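Local coordinates for putative uncharacterized protein (Chaetomium thermophilum, PDB 4XRI), which probably carries various protein cargoes into the nucleus as an importin-beta transport receptor and is likely to bind a small GTPase of the Ran type, at residues H458-P461 with L462-L466; I432-R435 with D436-Y440; A498-P501 with L502-H505. The protein carries 2 engineered substitutions. All coordinates share one frame; numbering follows the deposited sequence.

Contact 1: residues H458-P461 with L462-L466; sequences HLEP and LIRSL
Leu459 lays its CD2 methyl against CD1 of Ile463 at 3.7 Å, the two side chains running side by side in the same direction one turn apart on helix 455-472, part of the all-helical HEAT-repeat array of importin beta. This apolar flank is buried: Leu502 touches both residues, Phe491 reaches Leu459, and Ile487 of helix 477-490 packs on Ile463. Beneath it, i to i+4 bonds start from each carbonyl from His458 to Pro461, the straightest from Ile463 N to Leu459 O (2.9 Å, 173° at the hydrogen). Pro461 has no N-H to give to the turn before, and the helix kinks there.

On another flank Glu460 and Arg464 form a salt bridge. In both, CG lies anti to the backbone N (Glu460 chi1 -164°), and then Glu460 bends at chi2 and Arg464 at chi3. OE1 of Glu460 ends up over a face of the guanidinium, toward its rim and 3.4 Å from Arg464 NH2, with the carboxylate and guanidinium planes 73° apart; the attraction is therefore electrostatic, without a hydrogen bond. A water donates to Pro461 O at 2.9 Å and accepts a weak bond from Arg464 NE.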
ATOM      1  N   HIS A 458      -8.422 -16.534 -31.616  1.00 71.80           N
ATOM      2  CA  HIS A 458      -7.634 -15.343 -31.301  1.00 65.85           C
ATOM      3  C   HIS A 458      -6.348 -15.587 -30.511  1.00 67.35           C
ATOM      4  O   HIS A 458      -5.442 -14.755 -30.538  1.00 65.71           O
ATOM      5  CB  HIS A 458      -8.499 -14.346 -30.527  1.00 66.17           C
ATOM      6  CG  HIS A 458      -9.622 -13.770 -31.323  1.00 64.18           C
ATOM      7  ND1 HIS A 458      -9.443 -13.206 -32.575  1.00 66.56           N
ATOM      8  CD2 HIS A 458     -10.945 -13.647 -31.056  1.00 63.02           C
ATOM      9  CE1 HIS A 458     -10.595 -12.778 -33.037  1.00 68.08           C
ATOM     10  NE2 HIS A 458     -11.532 -13.033 -32.129  1.00 68.65           N
ATOM     11  N   LEU A 459      -6.269 -16.717 -29.815  1.00 68.72           N
ATOM     12  CA  LEU A 459      -5.168 -16.977 -28.884  1.00 62.78           C
ATOM     13  C   LEU A 459      -3.790 -16.926 -29.542  1.00 61.29           C
ATOM     14  O   LEU A 459      -2.903 -16.215 -29.072  1.00 55.78           O
ATOM     15  CB  LEU A 459      -5.359 -18.335 -28.206  1.00 68.48           C
ATOM     16  CG  LEU A 459      -4.511 -18.664 -26.975  1.00 73.15           C
ATOM     17  CD1 LEU A 459      -5.328 -19.483 -25.991  1.00 71.26           C
ATOM     18  CD2 LEU A 459      -3.246 -19.415 -27.360  1.00 81.09           C
ATOM     19  N   GLU A 460      -3.614 -17.676 -30.625  1.00 55.15           N
ATOM     20  CA  GLU A 460      -2.313 -17.753 -31.287  1.00 62.09           C
ATOM     21  C   GLU A 460      -1.854 -16.407 -31.864  1.00 65.69           C
ATOM     22  O   GLU A 460      -0.708 -16.015 -31.646  1.00 62.18           O
ATOM     23  CB  GLU A 460      -2.333 -18.818 -32.391  1.00 69.21           C
ATOM     24  CG  GLU A 460      -0.950 -19.261 -32.879  1.00 76.18           C
ATOM     25  CD  GLU A 460      -0.326 -18.297 -33.876  1.00 86.36           C
ATOM     26  OE1 GLU A 460      -1.078 -17.576 -34.566  1.00 89.84           O
ATOM     27  OE2 GLU A 460       0.919 -18.259 -33.968  1.00 87.39           O
ATOM     28  N   PRO A 461      -2.730 -15.693 -32.610  1.00 68.36           N
ATOM     29  CA  PRO A 461      -2.261 -14.389 -33.094  1.00 57.93           C
ATOM     30  C   PRO A 461      -1.957 -13.420 -31.959  1.00 55.10           C
ATOM     31  O   PRO A 461      -0.977 -12.678 -32.030  1.00 55.66           O
ATOM     32  CB  PRO A 461      -3.438 -13.880 -33.938  1.00 56.93           C
ATOM     33  CG  PRO A 461      -4.160 -15.108 -34.348  1.00 59.78           C
ATOM     34  CD  PRO A 461      -4.051 -16.025 -33.174  1.00 59.98           C
ATOM     35  N   LEU A 462      -2.798 -13.432 -30.930  1.00 57.77           N
ATOM     36  CA  LEU A 462      -2.600 -12.585 -29.760  1.00 60.25           C
ATOM     37  C   LEU A 462      -1.226 -12.814 -29.149  1.00 60.60           C
ATOM     38  O   LEU A 462      -0.449 -11.875 -28.989  1.00 51.33           O
ATOM     39  CB  LEU A 462      -3.691 -12.846 -28.719  1.00 58.11           C
ATOM     40  CG  LEU A 462      -3.580 -12.086 -27.396  1.00 51.30           C
ATOM     41  CD1 LEU A 462      -3.538 -10.592 -27.642  1.00 48.44           C
ATOM     42  CD2 LEU A 462      -4.736 -12.447 -26.478  1.00 43.87           C
ATOM     43  N   ILE A 463      -0.928 -14.071 -28.831  1.00 58.83           N
ATOM     44  CA  ILE A 463       0.360 -14.441 -28.256  1.00 60.83           C
ATOM     45  C   ILE A 463       1.511 -14.063 -29.189  1.00 51.70           C
ATOM     46  O   ILE A 463       2.539 -13.548 -28.745  1.00 50.28           O
ATOM     47  CB  ILE A 463       0.417 -15.960 -27.938  1.00 64.65           C
ATOM     48  CG1 ILE A 463       0.027 -16.215 -26.480  1.00 62.26           C
ATOM     49  CG2 ILE A 463       1.801 -16.531 -28.190  1.00 68.38           C
ATOM     50  CD1 ILE A 463      -1.456 -16.357 -26.254  1.00 67.71           C
ATOM     51  N   ARG A 464       1.325 -14.302 -30.483  1.00 51.72           N
ATOM     52  CA  ARG A 464       2.376 -14.052 -31.463  1.00 48.78           C
ATOM     53  C   ARG A 464       2.719 -12.567 -31.546  1.00 44.44           C
ATOM     54  O   ARG A 464       3.892 -12.197 -31.628  1.00 48.53           O
ATOM     55  CB  ARG A 464       1.958 -14.576 -32.839  1.00 59.12           C
ATOM     56  CG  ARG A 464       3.110 -14.752 -33.816  1.00 65.54           C
ATOM     57  CD  ARG A 464       2.656 -15.483 -35.068  1.00 77.90           C
ATOM     58  NE  ARG A 464       1.639 -14.734 -35.799  1.00 89.05           N
ATOM     59  CZ  ARG A 464       0.873 -15.252 -36.754  1.00 94.54           C
ATOM     60  NH1 ARG A 464      -0.027 -14.496 -37.368  1.00 95.73           N
ATOM     61  NH2 ARG A 464       1.001 -16.528 -37.090  1.00 96.71           N
ATOM     62  N   SER A 465       1.691 -11.725 -31.514  1.00 49.96           N
ATOM     63  CA  SER A 465       1.875 -10.279 -31.597  1.00 51.78           C
ATOM     64  C   SER A 465       2.555  -9.731 -30.347  1.00 51.22           C
ATOM     65  O   SER A 465       3.404  -8.844 -30.425  1.00 50.97           O
ATOM     66  CB  SER A 465       0.530  -9.580 -31.806  1.00 53.87           C
ATOM     67  OG  SER A 465      -0.295  -9.706 -30.662  1.00 51.01           O
ATOM     68  N   LEU A 466       2.171 -10.268 -29.193  1.00 52.73           N
ATOM     69  CA  LEU A 466       2.750  -9.851 -27.923  1.00 49.49           C
ATOM     70  C   LEU A 466       4.219 -10.245 -27.838  1.00 49.61           C
ATOM     71  O   LEU A 466       5.054  -9.458 -27.391  1.00 48.32           O
ATOM     72  CB  LEU A 466       1.967 -10.455 -26.759  1.00 48.12           C
ATOM     73  CG  LEU A 466       0.513  -9.991 -26.661  1.00 49.84           C
ATOM     74  CD1 LEU A 466      -0.278 -10.912 -25.761  1.00 50.54           C
ATOM     75  CD2 LEU A 466       0.435  -8.559 -26.165  1.00 45.15           C
TER
HETATM   76  O   HOH W   1      -0.235 -12.031 -34.785  1.00 61.26           O

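Contact 2: residues I432-R435 with D436-Y440; sequences IQVR and DSTAY. With SO4 (sulfate ion), chain J.
Thr438 turns its hydroxyl back onto the preceding turn of helix 432-449, where OG1 donates to Val434 O at 2.6 Å. The same oxygen takes the regular helical bond from Thr438 N at 2.8 Å, so two donors of one residue grip one carbonyl. They come from opposite faces of its plane, with OG1 well above it, 38° out. The torsion explains the reach: OG1 stands anti to the carbonyl carbon and beside the backbone N (chi1 -64°), which brings it within range of the carbonyl and to 3.9 Å from CG1 of Val434. Ordinary i to i+4 bonds continue on both sides, from Ser437 N to Gln433 O and from Ala439 N to Arg435 O, the latter 3.0 Å long.

Near the start of the helix, Ile432 sets its CD1 methyl over the centre of the Arg435 guanidinium, 3.4 Å above the plane. NH1 of the same group donates to Glu430 O. Gln433 NE2 donates to a sulfate ion, presumably picked up from the crystallisation medium, at 3.0 Å; Ser431 OG binds both that ion and Gln433 OE1.

Farther out, two polar ties reach neighbouring helices: Ser437 OG pairs with Asp394 of helix 390-402, and Asp436 OD1 with Ser479 of helix 477-490. Ring packing adds to the second, Tyr440 stacking with Trp482. Helix 432-449 is thus bonded to an earlier helix and to a later one, consistent with the stacked helices of a HEAT-repeat solenoid.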
ATOM      1  N   ILE A 432       4.790   3.881 -31.850  1.00 59.65           N
ATOM      2  CA  ILE A 432       5.182   3.003 -30.759  1.00 57.57           C
ATOM      3  C   ILE A 432       4.286   3.243 -29.546  1.00 53.55           C
ATOM      4  O   ILE A 432       4.094   2.355 -28.717  1.00 51.93           O
ATOM      5  CB  ILE A 432       6.667   3.205 -30.379  1.00 63.82           C
ATOM      6  CG1 ILE A 432       7.129   2.123 -29.399  1.00 63.04           C
ATOM      7  CG2 ILE A 432       6.904   4.603 -29.819  1.00 51.76           C
ATOM      8  CD1 ILE A 432       6.999   0.718 -29.928  1.00 64.65           C
ATOM      9  N   GLN A 433       3.726   4.447 -29.457  1.00 51.26           N
ATOM     10  CA  GLN A 433       2.784   4.770 -28.392  1.00 51.48           C
ATOM     11  C   GLN A 433       1.508   3.957 -28.560  1.00 54.70           C
ATOM     12  O   GLN A 433       0.984   3.400 -27.596  1.00 54.35           O
ATOM     13  CB  GLN A 433       2.451   6.265 -28.377  1.00 51.41           C
ATOM     14  CG  GLN A 433       3.620   7.172 -28.042  1.00 67.18           C
ATOM     15  CD  GLN A 433       4.424   7.570 -29.267  1.00 79.56           C
ATOM     16  OE1 GLN A 433       4.071   7.225 -30.395  1.00 80.12           O
ATOM     17  NE2 GLN A 433       5.509   8.303 -29.049  1.00 82.33           N
ATOM     18  N   VAL A 434       1.016   3.895 -29.793  1.00 53.52           N
ATOM     19  CA  VAL A 434      -0.203   3.156 -30.102  1.00 48.97           C
ATOM     20  C   VAL A 434      -0.015   1.667 -29.837  1.00 44.57           C
ATOM     21  O   VAL A 434      -0.903   1.006 -29.298  1.00 40.04           O
ATOM     22  CB  VAL A 434      -0.632   3.365 -31.570  1.00 51.67           C
ATOM     23  CG1 VAL A 434      -1.795   2.450 -31.928  1.00 49.50           C
ATOM     24  CG2 VAL A 434      -1.006   4.817 -31.809  1.00 49.05           C
ATOM     25  N   ARG A 435       1.150   1.151 -30.215  1.00 40.17           N
ATOM     26  CA  ARG A 435       1.473  -0.258 -30.007  1.00 49.53           C
ATOM     27  C   ARG A 435       1.543  -0.613 -28.527  1.00 47.29           C
ATOM     28  O   ARG A 435       1.079  -1.675 -28.113  1.00 47.15           O
ATOM     29  CB  ARG A 435       2.796  -0.609 -30.687  1.00 50.54           C
ATOM     30  CG  ARG A 435       2.665  -0.917 -32.170  1.00 61.14           C
ATOM     31  CD  ARG A 435       4.008  -1.292 -32.763  1.00 68.38           C
ATOM     32  NE  ARG A 435       4.817  -0.117 -33.068  1.00 74.31           N
ATOM     33  CZ  ARG A 435       6.139  -0.134 -33.188  1.00 75.90           C
ATOM     34  NH1 ARG A 435       6.795   0.982 -33.473  1.00 73.95           N
ATOM     35  NH2 ARG A 435       6.804  -1.268 -33.016  1.00 78.94           N
ATOM     36  N   ASP A 436       2.127   0.282 -27.738  1.00 55.09           N
ATOM     37  CA  ASP A 436       2.235   0.078 -26.298  1.00 52.81           C
ATOM     38  C   ASP A 436       0.859   0.091 -25.643  1.00 48.68           C
ATOM     39  O   ASP A 436       0.543  -0.769 -24.819  1.00 43.90           O
ATOM     40  CB  ASP A 436       3.122   1.151 -25.664  1.00 54.87           C
ATOM     41  CG  ASP A 436       3.372   0.899 -24.190  1.00 58.46           C
ATOM     42  OD1 ASP A 436       3.561  -0.276 -23.813  1.00 58.10           O
ATOM     43  OD2 ASP A 436       3.382   1.874 -23.408  1.00 59.27           O
ATOM     44  N   SER A 437       0.045   1.074 -26.020  1.00 43.16           N
ATOM     45  CA  SER A 437      -1.309   1.200 -25.493  1.00 43.49           C
ATOM     46  C   SER A 437      -2.177   0.033 -25.941  1.00 47.74           C
ATOM     47  O   SER A 437      -3.108  -0.365 -25.243  1.00 49.95           O
ATOM     48  CB  SER A 437      -1.940   2.523 -25.937  1.00 40.20           C
ATOM     49  OG  SER A 437      -1.201   3.628 -25.446  1.00 42.99           O
ATOM     50  N   THR A 438      -1.869  -0.505 -27.116  1.00 44.67           N
ATOM     51  CA  THR A 438      -2.602  -1.645 -27.648  1.00 44.83           C
ATOM     52  C   THR A 438      -2.293  -2.905 -26.848  1.00 42.70           C
ATOM     53  O   THR A 438      -3.195  -3.657 -26.477  1.00 44.15           O
ATOM     54  CB  THR A 438      -2.270  -1.889 -29.128  1.00 48.44           C
ATOM     55  OG1 THR A 438      -2.705  -0.767 -29.906  1.00 44.50           O
ATOM     56  CG2 THR A 438      -2.964  -3.141 -29.626  1.00 49.71           C
ATOM     57  N   ALA A 439      -1.007  -3.123 -26.589  1.00 40.13           N
ATOM     58  CA  ALA A 439      -0.565  -4.269 -25.802  1.00 47.21           C
ATOM     59  C   ALA A 439      -1.199  -4.261 -24.415  1.00 47.70           C
ATOM     60  O   ALA A 439      -1.711  -5.277 -23.949  1.00 47.49           O
ATOM     61  CB  ALA A 439       0.951  -4.281 -25.690  1.00 43.81           C
ATOM     62  N   TYR A 440      -1.173  -3.099 -23.769  1.00 43.95           N
ATOM     63  CA  TYR A 440      -1.741  -2.932 -22.435  1.00 48.35           C
ATOM     64  C   TYR A 440      -3.248  -3.156 -22.439  1.00 49.55           C
ATOM     65  O   TYR A 440      -3.799  -3.762 -21.520  1.00 50.53           O
ATOM     66  CB  TYR A 440      -1.424  -1.537 -21.893  1.00 56.41           C
ATOM     67  CG  TYR A 440      -1.791  -1.347 -20.438  1.00 62.30           C
ATOM     68  CD1 TYR A 440      -0.920  -1.739 -19.429  1.00 64.10           C
ATOM     69  CD2 TYR A 440      -2.998  -0.764 -20.074  1.00 65.14           C
ATOM     70  CE1 TYR A 440      -1.246  -1.565 -18.099  1.00 65.81           C
ATOM     71  CE2 TYR A 440      -3.334  -0.586 -18.744  1.00 64.06           C
ATOM     72  CZ  TYR A 440      -2.453  -0.986 -17.761  1.00 67.71           C
ATOM     73  OH  TYR A 440      -2.779  -0.812 -16.434  1.00 66.16           O
TER
HETATM   74  S   SO4 J 909       5.235   9.344 -32.957  0.68 88.31           S
HETATM   75  O1  SO4 J 909       3.855   9.007 -32.622  0.68 86.72           O
HETATM   76  O2  SO4 J 909       6.140   8.710 -32.002  0.68 87.85           O
HETATM   77  O3  SO4 J 909       5.536   8.867 -34.304  0.68 89.02           O
HETATM   78  O4  SO4 J 909       5.410  10.793 -32.902  0.68 85.15           O

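Contact 3: residues A498-P501 with L502-H505; sequences AQNP and LTPH. With SO4 (sulfate ion), chain B.
Thr503 and Asn500 interlock tightly at the entry to helix 503-516, forming a capping box. Asn500 N donates almost straight to Thr503 OG1 (2.8 Å, 176° at the hydrogen), while Thr503 N returns a 3.0 Å bond to Asn500 O, approaching from 52° out of the carbonyl plane. That second bond closes a type I beta turn from Asn500 to Thr503. OG1 is anti to the carbonyl carbon of Thr503 (chi1 -52°), the setting that turns it back to the Asn500 N-H. Asn500 OD1 accepts a weak capping bond from Leu502 N at 3.0 Å, and its ND2 donates to Ala492 O, so both ends of the amide are engaged. Replacing Thr503 with a valine would probably leave the Asn500 N-H without its acceptor and let the turn loosen at the helix start.

The other end is looser and exposed in the isolated chain, with Asp544 of a nearby loop beside it. Gln499 crosses Thr503 at about a right angle, its CB 4.0 Å from OG1 of Thr503. The Gln499 N-H donates to O4 of a sulfate ion, likely a crystallisation additive, at 3.0 Å, and Ala498 N adds two weak bonds to the same ion. The helix start thus has side-chain acceptors of its own, firm at Asn500 N and weak at Leu502 N, whereas the sulfate serves N-H groups of the preceding loop.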
ATOM      1  N   ALA A 498      -4.143 -32.652 -18.433  1.00 62.93           N
ATOM      2  CA  ALA A 498      -2.987 -32.988 -19.248  1.00 63.01           C
ATOM      3  C   ALA A 498      -2.619 -31.818 -20.151  1.00 67.12           C
ATOM      4  O   ALA A 498      -1.449 -31.616 -20.471  1.00 66.32           O
ATOM      5  CB  ALA A 498      -3.258 -34.234 -20.073  1.00 59.36           C
ATOM      6  N   GLN A 499      -3.624 -31.047 -20.557  1.00 62.16           N
ATOM      7  CA  GLN A 499      -3.409 -29.929 -21.472  1.00 62.40           C
ATOM      8  C   GLN A 499      -4.275 -28.713 -21.147  1.00 61.02           C
ATOM      9  O   GLN A 499      -5.341 -28.834 -20.546  1.00 61.64           O
ATOM     10  CB  GLN A 499      -3.672 -30.368 -22.915  1.00 68.84           C
ATOM     11  CG  GLN A 499      -2.682 -31.390 -23.447  1.00 74.86           C
ATOM     12  CD  GLN A 499      -2.927 -31.748 -24.897  1.00 89.76           C
ATOM     13  OE1 GLN A 499      -2.013 -31.701 -25.721  1.00 94.62           O
ATOM     14  NE2 GLN A 499      -4.164 -32.112 -25.218  1.00 94.57           N
ATOM     15  N   ASN A 500      -3.791 -27.540 -21.545  1.00 61.52           N
ATOM     16  CA  ASN A 500      -4.582 -26.316 -21.523  1.00 54.80           C
ATOM     17  C   ASN A 500      -4.373 -25.613 -22.869  1.00 48.10           C
ATOM     18  O   ASN A 500      -3.533 -26.054 -23.650  1.00 54.18           O
ATOM     19  CB  ASN A 500      -4.199 -25.435 -20.318  1.00 55.99           C
ATOM     20  CG  ASN A 500      -2.748 -24.974 -20.341  1.00 53.64           C
ATOM     21  OD1 ASN A 500      -2.199 -24.617 -21.384  1.00 50.94           O
ATOM     22  ND2 ASN A 500      -2.125 -24.964 -19.168  1.00 45.62           N
ATOM     23  N   PRO A 501      -5.140 -24.542 -23.163  1.00 53.66           N
ATOM     24  CA  PRO A 501      -4.991 -23.922 -24.488  1.00 49.99           C
ATOM     25  C   PRO A 501      -3.569 -23.500 -24.875  1.00 55.14           C
ATOM     26  O   PRO A 501      -3.247 -23.493 -26.063  1.00 49.93           O
ATOM     27  CB  PRO A 501      -5.893 -22.688 -24.390  1.00 51.93           C
ATOM     28  CG  PRO A 501      -6.946 -23.081 -23.432  1.00 53.47           C
ATOM     29  CD  PRO A 501      -6.266 -23.952 -22.413  1.00 53.35           C
ATOM     30  N   LEU A 502      -2.731 -23.167 -23.898  1.00 53.47           N
ATOM     31  CA  LEU A 502      -1.387 -22.671 -24.191  1.00 53.71           C
ATOM     32  C   LEU A 502      -0.365 -23.782 -24.404  1.00 55.80           C
ATOM     33  O   LEU A 502       0.750 -23.524 -24.855  1.00 60.97           O
ATOM     34  CB  LEU A 502      -0.905 -21.752 -23.069  1.00 56.75           C
ATOM     35  CG  LEU A 502      -1.258 -20.273 -23.204  1.00 55.84           C
ATOM     36  CD1 LEU A 502      -0.562 -19.463 -22.122  1.00 51.04           C
ATOM     37  CD2 LEU A 502      -0.881 -19.762 -24.586  1.00 58.31           C
ATOM     38  N   THR A 503      -0.746 -25.012 -24.075  1.00 52.95           N
ATOM     39  CA  THR A 503       0.164 -26.155 -24.145  1.00 48.56           C
ATOM     40  C   THR A 503       0.814 -26.358 -25.523  1.00 52.54           C
ATOM     41  O   THR A 503       2.024 -26.582 -25.604  1.00 53.26           O
ATOM     42  CB  THR A 503      -0.552 -27.463 -23.751  1.00 59.92           C
ATOM     43  OG1 THR A 503      -1.203 -27.295 -22.487  1.00 59.07           O
ATOM     44  CG2 THR A 503       0.445 -28.609 -23.656  1.00 62.17           C
ATOM     45  N   PRO A 504       0.026 -26.290 -26.617  1.00 55.74           N
ATOM     46  CA  PRO A 504       0.716 -26.435 -27.903  1.00 58.92           C
ATOM     47  C   PRO A 504       1.603 -25.235 -28.244  1.00 62.55           C
ATOM     48  O   PRO A 504       2.352 -25.292 -29.220  1.00 68.78           O
ATOM     49  CB  PRO A 504      -0.436 -26.563 -28.907  1.00 62.31           C
ATOM     50  CG  PRO A 504      -1.579 -25.878 -28.258  1.00 63.23           C
ATOM     51  CD  PRO A 504      -1.435 -26.183 -26.799  1.00 63.01           C
ATOM     52  N   HIS A 505       1.517 -24.169 -27.454  1.00 57.57           N
ATOM     53  CA  HIS A 505       2.357 -22.992 -27.656  1.00 62.81           C
ATOM     54  C   HIS A 505       3.459 -22.890 -26.607  1.00 57.25           C
ATOM     55  O   HIS A 505       4.307 -22.000 -26.680  1.00 52.61           O
ATOM     56  CB  HIS A 505       1.519 -21.714 -27.624  1.00 66.10           C
ATOM     57  CG  HIS A 505       0.435 -21.669 -28.656  1.00 74.19           C
ATOM     58  ND1 HIS A 505      -0.899 -21.791 -28.334  1.00 75.96           N
ATOM     59  CD2 HIS A 505       0.488 -21.511 -29.998  1.00 72.66           C
ATOM     60  CE1 HIS A 505      -1.623 -21.711 -29.437  1.00 79.20           C
ATOM     61  NE2 HIS A 505      -0.806 -21.541 -30.460  1.00 80.64           N
TER
HETATM   62  S   SO4 B 901      -7.363 -33.287 -20.254  0.92 93.40           S
HETATM   63  O1  SO4 B 901      -7.357 -33.771 -18.876  0.92 87.88           O
HETATM   64  O2  SO4 B 901      -6.978 -34.372 -21.151  0.92 95.15           O
HETATM   65  O3  SO4 B 901      -8.701 -32.818 -20.603  0.92 94.48           O
HETATM   66  O4  SO4 B 901      -6.414 -32.186 -20.392  0.92 92.98           O

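In the fold
Following the chain from the N terminus, contact 2 comes first, on helix 432-449, then contact 1 on helix 455-472, and last contact 3, where the loop after helix 477-490 turns into helix 503-516. All three are local and in series: none nests in or crosses another. Contact 3 alone closes a beta turn; the other two are turns within a helix. Contacts 1 and 2 sit on consecutive helices, centres about 15 Å apart, without touching. Contacts 1 and 3 do meet, with Glu460 CG 3.3 Å from His505 NE2 and Leu459 CD1 3.6 Å from Pro501 CB, tying helix 455-472 to the loop and first turn of helix 503-516. Helix 477-490 packs against both contact 1 and contact 2.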